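Local coordinates for protein Eps1p (Saccharomyces cerevisiae, PDB 4TW5) that is of unspecified function but belongs to the thioredoxin superfamily, its modelled part apparently holding two thioredoxin-like domains in tandem, at residues 152-156 with 197-202; 115-120 with 192-197; 14-19 with 73-77. One frame throughout, in Å; residues are numbered along the deposited sequence.

How the interactions relate
Interactions 1 and 2 are neighbours, their centres 13 Å apart, and they meet at the C-terminal end of helix 180-196. They share Asp-197: its carboxylate turns to Arg-116 in interaction 2, its carbonyl to Arg-153 in interaction 1. Ile-199 N probably donates to Leu-194 O across the two, and Leu-194 also packs on Leu-156 and Thr-201. Interaction 1 lies within the beta-alpha-beta unit 155-160, 180-196, 200-205 of what appears to be a second thioredoxin-like domain, while interaction 2 joins that domain to the first. Interaction 3, which holds Cys-77, disulfide-bonded to Cys-70, stands apart within the first domain, about 16 Å from interaction 2 and about 25 Å from interaction 1 between nearest atoms.

Interaction 1 (152-156 with 197-202); sequences TRPHL and DDINTG
Asp-197 O takes a hydrogen bond from Arg-153 NH2 (3.2 Å) that lies in the guanidinium plane and in the carbonyl plane alike. Asp-198, at positive phi, is the C-prime residue of the Schellman motif that closes helix 180-196, and it meets the same arginine through both its carbonyl and its carboxylate. Arg-153 NE donates to Asp-198 O at 2.8 Å, with the oxygen tilted out of the guanidinium plane, and forms a salt bridge to Asp-198 OD2 that is weak as a hydrogen bond. Bends at chi2 and chi3, both -64°, fold the arginine so that Pro-154 CD lies against one guanidinium face. Next, Ile-199 CG1 lies 4.2 Å from Pro-154 CG. Parallel strand pairing starts at Asn-200: its N donates to Pro-154 O (2.9 Å), and its O accepts from Leu-156 N (2.8 Å). Asn-200 CB sits over the His-155 ring in a CH-pi contact, 3.6 Å from the centroid, with the amide 81° from the ring plane. Thr-201 joins Leu-156 on the other sheet face, and Gly-202 N reaches Leu-156 O at 2.9 Å. A guanidinium thus gathers two carbonyls where the helix ends, which would probably offset the helix dipole's negative end.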
ATOM      1  N   THR A 152     -28.813   0.278   1.977  1.00 32.93           N
ATOM      2  CA  THR A 152     -30.240   0.596   1.974  1.00 31.63           C
ATOM      3  C   THR A 152     -30.567   1.621   3.054  1.00 34.44           C
ATOM      4  O   THR A 152     -31.666   2.173   3.088  1.00 37.08           O
ATOM      5  CB  THR A 152     -31.101  -0.664   2.185  1.00 34.63           C
ATOM      6  OG1 THR A 152     -30.769  -1.250   3.454  1.00 35.62           O
ATOM      7  CG2 THR A 152     -30.808  -1.696   1.114  1.00 33.00           C
ATOM      8  N   ARG A 153     -29.610   1.885   3.938  1.00 28.62           N
ATOM      9  CA  ARG A 153     -29.761   2.981   4.895  1.00 26.16           C
ATOM     10  C   ARG A 153     -28.453   3.757   4.828  1.00 28.22           C
ATOM     11  O   ARG A 153     -27.477   3.240   4.311  1.00 25.85           O
ATOM     12  CB  ARG A 153     -30.099   2.459   6.302  1.00 27.84           C
ATOM     13  CG  ARG A 153     -31.497   1.766   6.384  1.00 32.50           C
ATOM     14  CD  ARG A 153     -32.643   2.779   6.094  1.00 29.44           C
ATOM     15  NE  ARG A 153     -32.706   3.848   7.108  1.00 31.07           N
ATOM     16  CZ  ARG A 153     -32.957   5.133   6.853  1.00 37.62           C
ATOM     17  NH1 ARG A 153     -33.153   5.546   5.597  1.00 43.04           N
ATOM     18  NH2 ARG A 153     -32.985   6.018   7.846  1.00 31.79           N
ATOM     19  N   PRO A 154     -28.450   5.027   5.258  1.00 24.78           N
ATOM     20  CA  PRO A 154     -27.174   5.740   5.335  1.00 20.35           C
ATOM     21  C   PRO A 154     -26.234   5.045   6.375  1.00 28.19           C
ATOM     22  O   PRO A 154     -26.753   4.405   7.286  1.00 26.77           O
ATOM     23  CB  PRO A 154     -27.580   7.147   5.791  1.00 19.46           C
ATOM     24  CG  PRO A 154     -29.107   7.204   5.629  1.00 22.60           C
ATOM     25  CD  PRO A 154     -29.577   5.817   5.788  1.00 23.58           C
ATOM     26  N   HIS A 155     -24.910   5.145   6.200  1.00 21.92           N
ATOM     27  CA  HIS A 155     -23.891   4.541   7.083  1.00 24.42           C
ATOM     28  C   HIS A 155     -22.880   5.622   7.440  1.00 23.37           C
ATOM     29  O   HIS A 155     -22.208   6.149   6.544  1.00 22.45           O
ATOM     30  CB  HIS A 155     -23.120   3.395   6.407  1.00 22.39           C
ATOM     31  CG  HIS A 155     -23.874   2.115   6.295  1.00 26.56           C
ATOM     32  ND1 HIS A 155     -24.945   1.956   5.436  1.00 29.75           N
ATOM     33  CD2 HIS A 155     -23.691   0.914   6.895  1.00 26.50           C
ATOM     34  CE1 HIS A 155     -25.396   0.715   5.523  1.00 25.53           C
ATOM     35  NE2 HIS A 155     -24.653   0.065   6.406  1.00 27.81           N
ATOM     36  N   LEU A 156     -22.825   6.012   8.704  1.00 16.94           N
ATOM     37  CA  LEU A 156     -21.718   6.802   9.156  1.00 21.01           C
ATOM     38  C   LEU A 156     -20.611   5.811   9.409  1.00 20.39           C
ATOM     39  O   LEU A 156     -20.816   4.819  10.130  1.00 22.42           O
ATOM     40  CB  LEU A 156     -22.064   7.589  10.407  1.00 21.98           C
ATOM     41  CG  LEU A 156     -21.064   8.691  10.641  1.00 16.35           C
ATOM     42  CD1 LEU A 156     -21.074   9.614   9.401  1.00 21.03           C
ATOM     43  CD2 LEU A 156     -21.437   9.446  11.886  1.00 15.82           C
ATOM     44  N   ASP A 197     -32.425   6.754  14.556  1.00 33.64           N
ATOM     45  CA  ASP A 197     -32.832   7.270  13.258  1.00 33.35           C
ATOM     46  C   ASP A 197     -32.609   6.262  12.168  1.00 28.68           C
ATOM     47  O   ASP A 197     -32.709   6.583  10.990  1.00 33.81           O
ATOM     48  CB  ASP A 197     -32.082   8.546  12.946  1.00 31.34           C
ATOM     49  CG  ASP A 197     -32.535   9.686  13.816  1.00 39.41           C
ATOM     50  OD1 ASP A 197     -33.772   9.906  13.891  1.00 39.88           O
ATOM     51  OD2 ASP A 197     -31.665  10.329  14.444  1.00 36.77           O
ATOM     52  N   ASP A 198     -32.319   5.033  12.573  1.00 27.71           N
ATOM     53  CA  ASP A 198     -32.137   3.948  11.622  1.00 33.92           C
ATOM     54  C   ASP A 198     -31.034   4.311  10.609  1.00 29.41           C
ATOM     55  O   ASP A 198     -31.127   3.996   9.427  1.00 33.59           O
ATOM     56  CB  ASP A 198     -33.455   3.632  10.915  1.00 31.77           C
ATOM     57  CG  ASP A 198     -33.471   2.253  10.290  1.00 40.18           C
ATOM     58  OD1 ASP A 198     -32.738   1.373  10.778  1.00 49.24           O
ATOM     59  OD2 ASP A 198     -34.208   2.044   9.298  1.00 50.56           O
ATOM     60  N   ILE A 199     -30.020   5.023  11.089  1.00 30.90           N
ATOM     61  CA  ILE A 199     -28.772   5.258  10.352  1.00 24.19           C
ATOM     62  C   ILE A 199     -27.720   4.279  10.887  1.00 29.48           C
ATOM     63  O   ILE A 199     -27.498   4.165  12.103  1.00 26.95           O
ATOM     64  CB  ILE A 199     -28.336   6.727  10.478  1.00 24.41           C
ATOM     65  CG1 ILE A 199     -29.366   7.613   9.755  1.00 19.55           C
ATOM     66  CG2 ILE A 199     -26.921   6.954   9.899  1.00 22.56           C
ATOM     67  CD1 ILE A 199     -29.145   9.072   9.925  1.00 20.39           C
ATOM     68  N   ASN A 200     -27.103   3.532   9.987  1.00 24.20           N
ATOM     69  CA  ASN A 200     -26.113   2.558  10.404  1.00 25.53           C
ATOM     70  C   ASN A 200     -24.756   3.225  10.692  1.00 28.54           C
ATOM     71  O   ASN A 200     -24.488   4.349  10.237  1.00 20.65           O
ATOM     72  CB  ASN A 200     -25.981   1.467   9.350  1.00 28.07           C
ATOM     73  CG  ASN A 200     -27.232   0.614   9.265  1.00 28.16           C
ATOM     74  OD1 ASN A 200     -28.203   0.885   9.944  1.00 37.26           O
ATOM     75  ND2 ASN A 200     -27.211  -0.406   8.442  1.00 30.88           N
ATOM     76  N   THR A 201     -23.953   2.547  11.516  1.00 26.66           N
ATOM     77  CA  THR A 201     -22.555   2.920  11.745  1.00 28.83           C
ATOM     78  C   THR A 201     -21.629   1.750  11.502  1.00 23.50           C
ATOM     79  O   THR A 201     -22.016   0.601  11.739  1.00 22.13           O
ATOM     80  CB  THR A 201     -22.321   3.403  13.159  1.00 19.48           C
ATOM     81  OG1 THR A 201     -22.962   2.497  14.053  1.00 30.79           O
ATOM     82  CG2 THR A 201     -22.906   4.797  13.354  1.00 25.83           C
ATOM     83  N   GLY A 202     -20.406   2.055  11.052  1.00 24.24           N
ATOM     84  CA  GLY A 202     -19.389   1.048  10.762  1.00 19.03           C
ATOM     85  C   GLY A 202     -17.975   1.534  11.125  1.00 21.77           C
ATOM     86  O   GLY A 202     -17.713   2.736  11.189  1.00 16.61           O
TER

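Interaction 2 (115-120 with 192-197); sequences RRESMD and RQLAVD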
ATOM      1  N   ARG A 115     -35.497  10.342  22.295  1.00 24.81           N
ATOM      2  CA  ARG A 115     -34.835   9.035  22.249  1.00 31.33           C
ATOM      3  C   ARG A 115     -33.321   9.159  22.008  1.00 29.71           C
ATOM      4  O   ARG A 115     -32.534   8.454  22.612  1.00 29.49           O
ATOM      5  CB  ARG A 115     -35.445   8.142  21.173  1.00 31.74           C
ATOM      6  CG  ARG A 115     -36.858   7.698  21.469  1.00 28.88           C
ATOM      7  CD  ARG A 115     -37.428   6.994  20.288  1.00 29.41           C
ATOM      8  NE  ARG A 115     -38.747   6.449  20.547  1.00 43.83           N
ATOM      9  CZ  ARG A 115     -39.576   6.042  19.593  1.00 44.47           C
ATOM     10  NH1 ARG A 115     -39.201   6.122  18.323  1.00 41.97           N
ATOM     11  NH2 ARG A 115     -40.769   5.545  19.910  1.00 45.60           N
ATOM     12  N   ARG A 116     -32.931  10.068  21.130  1.00 32.00           N
ATOM     13  CA  ARG A 116     -31.517  10.296  20.835  1.00 38.05           C
ATOM     14  C   ARG A 116     -30.758  10.697  22.118  1.00 33.14           C
ATOM     15  O   ARG A 116     -29.730  10.127  22.451  1.00 29.58           O
ATOM     16  CB  ARG A 116     -31.398  11.363  19.734  1.00 31.33           C
ATOM     17  CG  ARG A 116     -30.140  11.291  18.905  1.00 37.20           C
ATOM     18  CD  ARG A 116     -30.142  12.322  17.765  1.00 31.75           C
ATOM     19  NE  ARG A 116     -31.296  12.133  16.911  1.00 34.81           N
ATOM     20  CZ  ARG A 116     -32.258  13.028  16.749  1.00 32.37           C
ATOM     21  NH1 ARG A 116     -32.182  14.199  17.352  1.00 33.73           N
ATOM     22  NH2 ARG A 116     -33.291  12.749  15.975  1.00 34.09           N
ATOM     23  N   GLU A 117     -31.327  11.639  22.858  1.00 30.60           N
ATOM     24  CA  GLU A 117     -30.717  12.176  24.050  1.00 28.60           C
ATOM     25  C   GLU A 117     -30.677  11.231  25.234  1.00 29.95           C
ATOM     26  O   GLU A 117     -29.850  11.405  26.125  1.00 32.35           O
ATOM     27  CB  GLU A 117     -31.434  13.466  24.453  1.00 25.22           C
ATOM     28  CG  GLU A 117     -31.204  14.583  23.424  1.00 32.74           C
ATOM     29  CD  GLU A 117     -29.725  14.819  23.096  1.00 36.74           C
ATOM     30  OE1 GLU A 117     -28.861  14.760  24.010  1.00 33.79           O
ATOM     31  OE2 GLU A 117     -29.427  15.038  21.903  1.00 40.64           O
ATOM     32  N   SER A 118     -31.582  10.264  25.282  1.00 28.60           N
ATOM     33  CA  SER A 118     -31.563   9.292  26.360  1.00 31.84           C
ATOM     34  C   SER A 118     -30.350   8.370  26.229  1.00 35.33           C
ATOM     35  O   SER A 118     -29.920   7.762  27.200  1.00 30.81           O
ATOM     36  CB  SER A 118     -32.849   8.461  26.391  1.00 31.23           C
ATOM     37  OG  SER A 118     -32.727   7.353  25.537  1.00 35.60           O
ATOM     38  N   MET A 119     -29.778   8.284  25.037  1.00 36.74           N
ATOM     39  CA  MET A 119     -28.652   7.381  24.840  1.00 35.23           C
ATOM     40  C   MET A 119     -27.307   8.072  24.952  1.00 35.94           C
ATOM     41  O   MET A 119     -26.272   7.465  24.719  1.00 39.45           O
ATOM     42  CB  MET A 119     -28.763   6.684  23.498  1.00 34.32           C
ATOM     43  CG  MET A 119     -29.455   5.351  23.623  1.00 32.72           C
ATOM     44  SD  MET A 119     -29.992   4.922  22.018  1.00 41.90           S
ATOM     45  CE  MET A 119     -29.589   3.194  21.860  1.00 43.87           C
ATOM     46  N   ASP A 120     -27.328   9.352  25.284  1.00 34.89           N
ATOM     47  CA  ASP A 120     -26.122  10.059  25.661  1.00 31.93           C
ATOM     48  C   ASP A 120     -25.877   9.861  27.165  1.00 35.17           C
ATOM     49  O   ASP A 120     -26.566  10.460  27.987  1.00 37.74           O
ATOM     50  CB  ASP A 120     -26.266  11.532  25.279  1.00 26.26           C
ATOM     51  CG  ASP A 120     -24.973  12.314  25.395  1.00 36.85           C
ATOM     52  OD1 ASP A 120     -24.070  11.959  26.215  1.00 30.41           O
ATOM     53  OD2 ASP A 120     -24.872  13.305  24.640  1.00 34.50           O
ATOM     54  N   ARG A 192     -25.115   4.603  18.885  1.00 29.35           N
ATOM     55  CA  ARG A 192     -26.392   4.328  19.513  1.00 33.05           C
ATOM     56  C   ARG A 192     -27.401   5.436  19.199  1.00 28.84           C
ATOM     57  O   ARG A 192     -28.547   5.154  18.974  1.00 28.78           O
ATOM     58  CB  ARG A 192     -26.220   4.155  21.017  1.00 27.44           C
ATOM     59  CG  ARG A 192     -25.655   2.776  21.390  1.00 35.26           C
ATOM     60  CD  ARG A 192     -25.258   2.646  22.877  1.00 33.91           C
ATOM     61  NE  ARG A 192     -26.289   2.956  23.878  1.00 33.08           N
ATOM     62  CZ  ARG A 192     -27.337   2.186  24.162  1.00 33.92           C
ATOM     63  NH1 ARG A 192     -27.519   1.044  23.526  1.00 34.21           N
ATOM     64  NH2 ARG A 192     -28.188   2.548  25.107  1.00 32.30           N
ATOM     65  N   GLN A 193     -26.973   6.684  19.165  1.00 24.50           N
ATOM     66  CA  GLN A 193     -27.891   7.768  18.852  1.00 31.13           C
ATOM     67  C   GLN A 193     -28.404   7.666  17.406  1.00 31.87           C
ATOM     68  O   GLN A 193     -29.591   7.846  17.155  1.00 32.94           O
ATOM     69  CB  GLN A 193     -27.209   9.119  19.105  1.00 32.13           C
ATOM     70  CG  GLN A 193     -26.990   9.417  20.592  1.00 30.15           C
ATOM     71  CD  GLN A 193     -26.428  10.809  20.823  1.00 32.60           C
ATOM     72  OE1 GLN A 193     -25.454  11.194  20.197  1.00 28.98           O
ATOM     73  NE2 GLN A 193     -27.039  11.566  21.719  1.00 29.80           N
ATOM     74  N   LEU A 194     -27.524   7.300  16.475  1.00 32.44           N
ATOM     75  CA  LEU A 194     -27.905   7.190  15.076  1.00 24.74           C
ATOM     76  C   LEU A 194     -28.781   5.979  14.835  1.00 28.94           C
ATOM     77  O   LEU A 194     -29.501   5.916  13.832  1.00 28.43           O
ATOM     78  CB  LEU A 194     -26.680   7.128  14.165  1.00 20.77           C
ATOM     79  CG  LEU A 194     -26.029   8.496  13.965  1.00 29.22           C
ATOM     80  CD1 LEU A 194     -24.813   8.406  13.036  1.00 27.78           C
ATOM     81  CD2 LEU A 194     -27.039   9.520  13.462  1.00 19.02           C
ATOM     82  N   ALA A 195     -28.694   4.998  15.720  1.00 23.88           N
ATOM     83  CA  ALA A 195     -29.530   3.822  15.585  1.00 29.62           C
ATOM     84  C   ALA A 195     -31.043   4.145  15.722  1.00 31.67           C
ATOM     85  O   ALA A 195     -31.866   3.479  15.112  1.00 26.92           O
ATOM     86  CB  ALA A 195     -29.117   2.775  16.605  1.00 29.23           C
ATOM     87  N   VAL A 196     -31.387   5.168  16.504  1.00 33.60           N
ATOM     88  CA  VAL A 196     -32.777   5.626  16.657  1.00 28.41           C
ATOM     89  C   VAL A 196     -33.299   6.115  15.322  1.00 35.64           C
ATOM     90  O   VAL A 196     -34.467   5.916  14.978  1.00 40.16           O
ATOM     91  CB  VAL A 196     -32.904   6.766  17.710  1.00 29.83           C
ATOM     92  CG1 VAL A 196     -34.252   7.501  17.595  1.00 26.69           C
ATOM     93  CG2 VAL A 196     -32.705   6.222  19.106  1.00 32.30           C
ATOM     94  N   ASP A 197     -32.425   6.754  14.556  1.00 33.64           N
ATOM     95  CA  ASP A 197     -32.832   7.270  13.258  1.00 33.35           C
ATOM     96  C   ASP A 197     -32.609   6.262  12.168  1.00 28.68           C
ATOM     97  O   ASP A 197     -32.709   6.583  10.990  1.00 33.81           O
ATOM     98  CB  ASP A 197     -32.082   8.546  12.946  1.00 31.34           C
ATOM     99  CG  ASP A 197     -32.535   9.686  13.816  1.00 39.41           C
ATOM    100  OD1 ASP A 197     -33.772   9.906  13.891  1.00 39.88           O
ATOM    101  OD2 ASP A 197     -31.665  10.329  14.444  1.00 36.77           O
TER
HETATM  102  O   HOH W   1     -26.410  13.876  22.790  1.00 33.27           O
HETATM  103  O   HOH W   2     -26.301   4.386  26.014  1.00 33.22           O
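Two helix ends from successive thioredoxin-like domains, 107-118 and 180-196, meet here, with Gln-193 set against Arg-116. Gln-193 NE2 donates to Arg-116 O at 3.1 Å, nearly in its own amide plane but from above the carbonyl plane, while Met-119 N reaches the same oxygen from the opposite face. NE2 also donates to a water held between Glu-117 and Asp-120, and Gln-193 OE1 bonds to Ser-258. Arg-116 CG, anti to the backbone N (chi1 -154°), passes 3.7 Å from Gln-193 CB before the chain bends at chi3. Arg-116 NE then meets Asp-197 OD2 at 3.1 Å on the syn lone pair, a salt bridge between nearly coplanar groups, with a weaker bond from NH2. Met-119 crosses Arg-192 at about a right angle and lays CE over the centre of the guanidinium face, 3.4 Å from Arg-192 CZ. A water accepts from Arg-192 NE and bonds weakly to Met-119 O. Val-196 CG2 lies 4.2 Å from Met-119 SD, and Val-196 CG1 is 3.8 Å from Arg-115 CB; the Arg-115 guanidinium reaches on to Glu-57. The two thioredoxin-like domains are thus joined C-terminal helix end to C-terminal helix end.

Interaction 3 (14-19 with 73-77); sequences LNPTNF and SADLC
Leu-76 faces the flat side of Phe-19: its CD1 stands over one face of the ring, offset toward the rim, 4.2 Å from the centroid and 21° off the ring normal. The two side chains run obliquely to one another in this CH-pi contact. CG anti to the backbone N (chi1 -167°) carries the Phe-19 ring toward Leu-76, and chi2 of 74° turns its face to CD1; the ring also packs on Ile-30 and Phe-32. Leu-76 CD2 reaches the rim of the ring at Phe-19 CD1 as well as the loop ahead of helix 19-23, where it lies 4.2 Å from Pro-16 CD and 4.1 Å from Leu-14 O. Pro-16 is in turn bordered by Ser-73, whose OG comes within 3.9 Å of Pro-16 CD. That hydroxyl makes a weak hydrogen bond back to Asn-69 O, and no hydrogen bond links the two segments; the contact rests on apolar packing. The loop holds its own shape: Asn-15 OD1 accepts from Thr-17 N at 2.9 Å, in the carbonyl plane on a lone pair, forming an Asx turn. In the other segment, Cys-77 is disulfide-bonded to Cys-70, tying helix 74-79 to the residue that follows strand 63-69. The Leu-14 side chain packs on Ser-66 and Val-68 of that strand. The pieces belong to the first thioredoxin domain, where the N-terminal loop lies along edge strand 63-69 and Phe-19 packs on neighbouring strand 27-33.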
ATOM      1  N   LEU A  14     -44.482  24.989  33.452  1.00 47.79           N
ATOM      2  CA  LEU A  14     -43.721  25.153  34.676  1.00 51.16           C
ATOM      3  C   LEU A  14     -43.677  26.641  35.006  1.00 53.80           C
ATOM      4  O   LEU A  14     -43.592  27.471  34.104  1.00 54.86           O
ATOM      5  CB  LEU A  14     -42.314  24.595  34.502  1.00 45.36           C
ATOM      6  CG  LEU A  14     -42.305  23.103  34.183  1.00 49.30           C
ATOM      7  CD1 LEU A  14     -40.902  22.585  34.124  1.00 43.10           C
ATOM      8  CD2 LEU A  14     -43.117  22.350  35.228  1.00 47.41           C
ATOM      9  N   ASN A  15     -43.684  26.974  36.291  1.00 50.08           N
ATOM     10  CA  ASN A  15     -43.652  28.369  36.723  1.00 50.72           C
ATOM     11  C   ASN A  15     -42.604  28.471  37.831  1.00 50.39           C
ATOM     12  O   ASN A  15     -42.061  27.441  38.227  1.00 47.53           O
ATOM     13  CB  ASN A  15     -45.051  28.835  37.179  1.00 49.22           C
ATOM     14  CG  ASN A  15     -45.654  27.957  38.277  1.00 49.81           C
ATOM     15  OD1 ASN A  15     -45.002  27.642  39.266  1.00 50.95           O
ATOM     16  ND2 ASN A  15     -46.912  27.575  38.102  1.00 46.84           N
ATOM     17  N   PRO A  16     -42.306  29.693  38.331  1.00 52.44           N
ATOM     18  CA  PRO A  16     -41.243  29.809  39.343  1.00 49.16           C
ATOM     19  C   PRO A  16     -41.438  28.953  40.607  1.00 50.31           C
ATOM     20  O   PRO A  16     -40.496  28.775  41.382  1.00 50.02           O
ATOM     21  CB  PRO A  16     -41.262  31.303  39.682  1.00 48.90           C
ATOM     22  CG  PRO A  16     -41.724  31.945  38.437  1.00 45.37           C
ATOM     23  CD  PRO A  16     -42.706  31.022  37.821  1.00 47.20           C
ATOM     24  N   THR A  17     -42.635  28.423  40.816  1.00 52.48           N
ATOM     25  CA  THR A  17     -42.864  27.574  41.982  1.00 54.23           C
ATOM     26  C   THR A  17     -42.475  26.127  41.694  1.00 53.21           C
ATOM     27  O   THR A  17     -42.220  25.357  42.617  1.00 57.35           O
ATOM     28  CB  THR A  17     -44.342  27.581  42.423  1.00 47.24           C
ATOM     29  OG1 THR A  17     -45.108  26.751  41.537  1.00 44.22           O
ATOM     30  CG2 THR A  17     -44.903  28.995  42.439  1.00 48.05           C
ATOM     31  N   ASN A  18     -42.411  25.782  40.410  1.00 54.92           N
ATOM     32  CA  ASN A  18     -42.211  24.403  39.953  1.00 54.77           C
ATOM     33  C   ASN A  18     -40.897  24.073  39.298  1.00 48.16           C
ATOM     34  O   ASN A  18     -40.469  22.918  39.321  1.00 41.62           O
ATOM     35  CB  ASN A  18     -43.268  24.038  38.887  1.00 49.96           C
ATOM     36  CG  ASN A  18     -44.584  23.644  39.462  1.00 51.81           C
ATOM     37  OD1 ASN A  18     -44.672  23.242  40.621  1.00 62.92           O
ATOM     38  ND2 ASN A  18     -45.627  23.699  38.637  1.00 52.98           N
ATOM     39  N   PHE A  19     -40.261  25.090  38.730  1.00 48.48           N
ATOM     40  CA  PHE A  19     -39.221  24.872  37.734  1.00 45.34           C
ATOM     41  C   PHE A  19     -38.096  24.029  38.320  1.00 42.04           C
ATOM     42  O   PHE A  19     -37.881  22.893  37.893  1.00 40.81           O
ATOM     43  CB  PHE A  19     -38.706  26.224  37.209  1.00 44.04           C
ATOM     44  CG  PHE A  19     -37.855  26.121  35.977  1.00 39.23           C
ATOM     45  CD1 PHE A  19     -38.432  25.839  34.755  1.00 45.65           C
ATOM     46  CD2 PHE A  19     -36.499  26.340  36.028  1.00 45.71           C
ATOM     47  CE1 PHE A  19     -37.674  25.757  33.612  1.00 45.79           C
ATOM     48  CE2 PHE A  19     -35.732  26.254  34.884  1.00 49.01           C
ATOM     49  CZ  PHE A  19     -36.322  25.961  33.678  1.00 48.31           C
ATOM     50  N   SER A  73     -44.514  33.894  33.246  1.00 59.95           N
ATOM     51  CA  SER A  73     -43.259  33.685  33.969  1.00 63.44           C
ATOM     52  C   SER A  73     -42.109  34.442  33.316  1.00 60.12           C
ATOM     53  O   SER A  73     -41.085  33.852  32.967  1.00 56.44           O
ATOM     54  CB  SER A  73     -42.919  32.195  34.022  1.00 53.88           C
ATOM     55  OG  SER A  73     -44.079  31.422  34.232  1.00 51.61           O
ATOM     56  N   ALA A  74     -42.292  35.746  33.146  1.00 62.96           N
ATOM     57  CA  ALA A  74     -41.343  36.567  32.407  1.00 62.94           C
ATOM     58  C   ALA A  74     -39.957  36.614  33.037  1.00 61.27           C
ATOM     59  O   ALA A  74     -38.956  36.576  32.329  1.00 64.62           O
ATOM     60  CB  ALA A  74     -41.896  37.970  32.255  1.00 65.24           C
ATOM     61  N   ASP A  75     -39.895  36.683  34.361  1.00 60.71           N
ATOM     62  CA  ASP A  75     -38.612  36.730  35.061  1.00 63.81           C
ATOM     63  C   ASP A  75     -37.946  35.365  35.074  1.00 61.07           C
ATOM     64  O   ASP A  75     -36.734  35.255  35.236  1.00 61.50           O
ATOM     65  CB  ASP A  75     -38.780  37.254  36.488  1.00 65.98           C
ATOM     66  CG  ASP A  75     -39.237  38.702  36.527  1.00 74.89           C
ATOM     67  OD1 ASP A  75     -38.465  39.579  36.070  1.00 74.96           O
ATOM     68  OD2 ASP A  75     -40.373  38.960  36.985  1.00 76.86           O
ATOM     69  N   LEU A  76     -38.751  34.322  34.933  1.00 59.66           N
ATOM     70  CA  LEU A  76     -38.214  32.983  34.792  1.00 57.87           C
ATOM     71  C   LEU A  76     -37.444  32.859  33.477  1.00 58.76           C
ATOM     72  O   LEU A  76     -36.277  32.460  33.458  1.00 57.39           O
ATOM     73  CB  LEU A  76     -39.338  31.955  34.868  1.00 52.83           C
ATOM     74  CG  LEU A  76     -38.932  30.510  34.624  1.00 57.02           C
ATOM     75  CD1 LEU A  76     -37.882  30.121  35.639  1.00 49.19           C
ATOM     76  CD2 LEU A  76     -40.162  29.610  34.749  1.00 52.55           C
ATOM     77  N   CYS A  77     -38.098  33.223  32.382  1.00 56.08           N
ATOM     78  CA  CYS A  77     -37.479  33.196  31.063  1.00 54.44           C
ATOM     79  C   CYS A  77     -36.262  34.132  30.938  1.00 59.41           C
ATOM     80  O   CYS A  77     -35.349  33.875  30.153  1.00 57.90           O
ATOM     81  CB  CYS A  77     -38.532  33.515  30.010  1.00 51.06           C
ATOM     82  SG  CYS A  77     -39.905  32.311  30.058  1.00 62.02           S
TER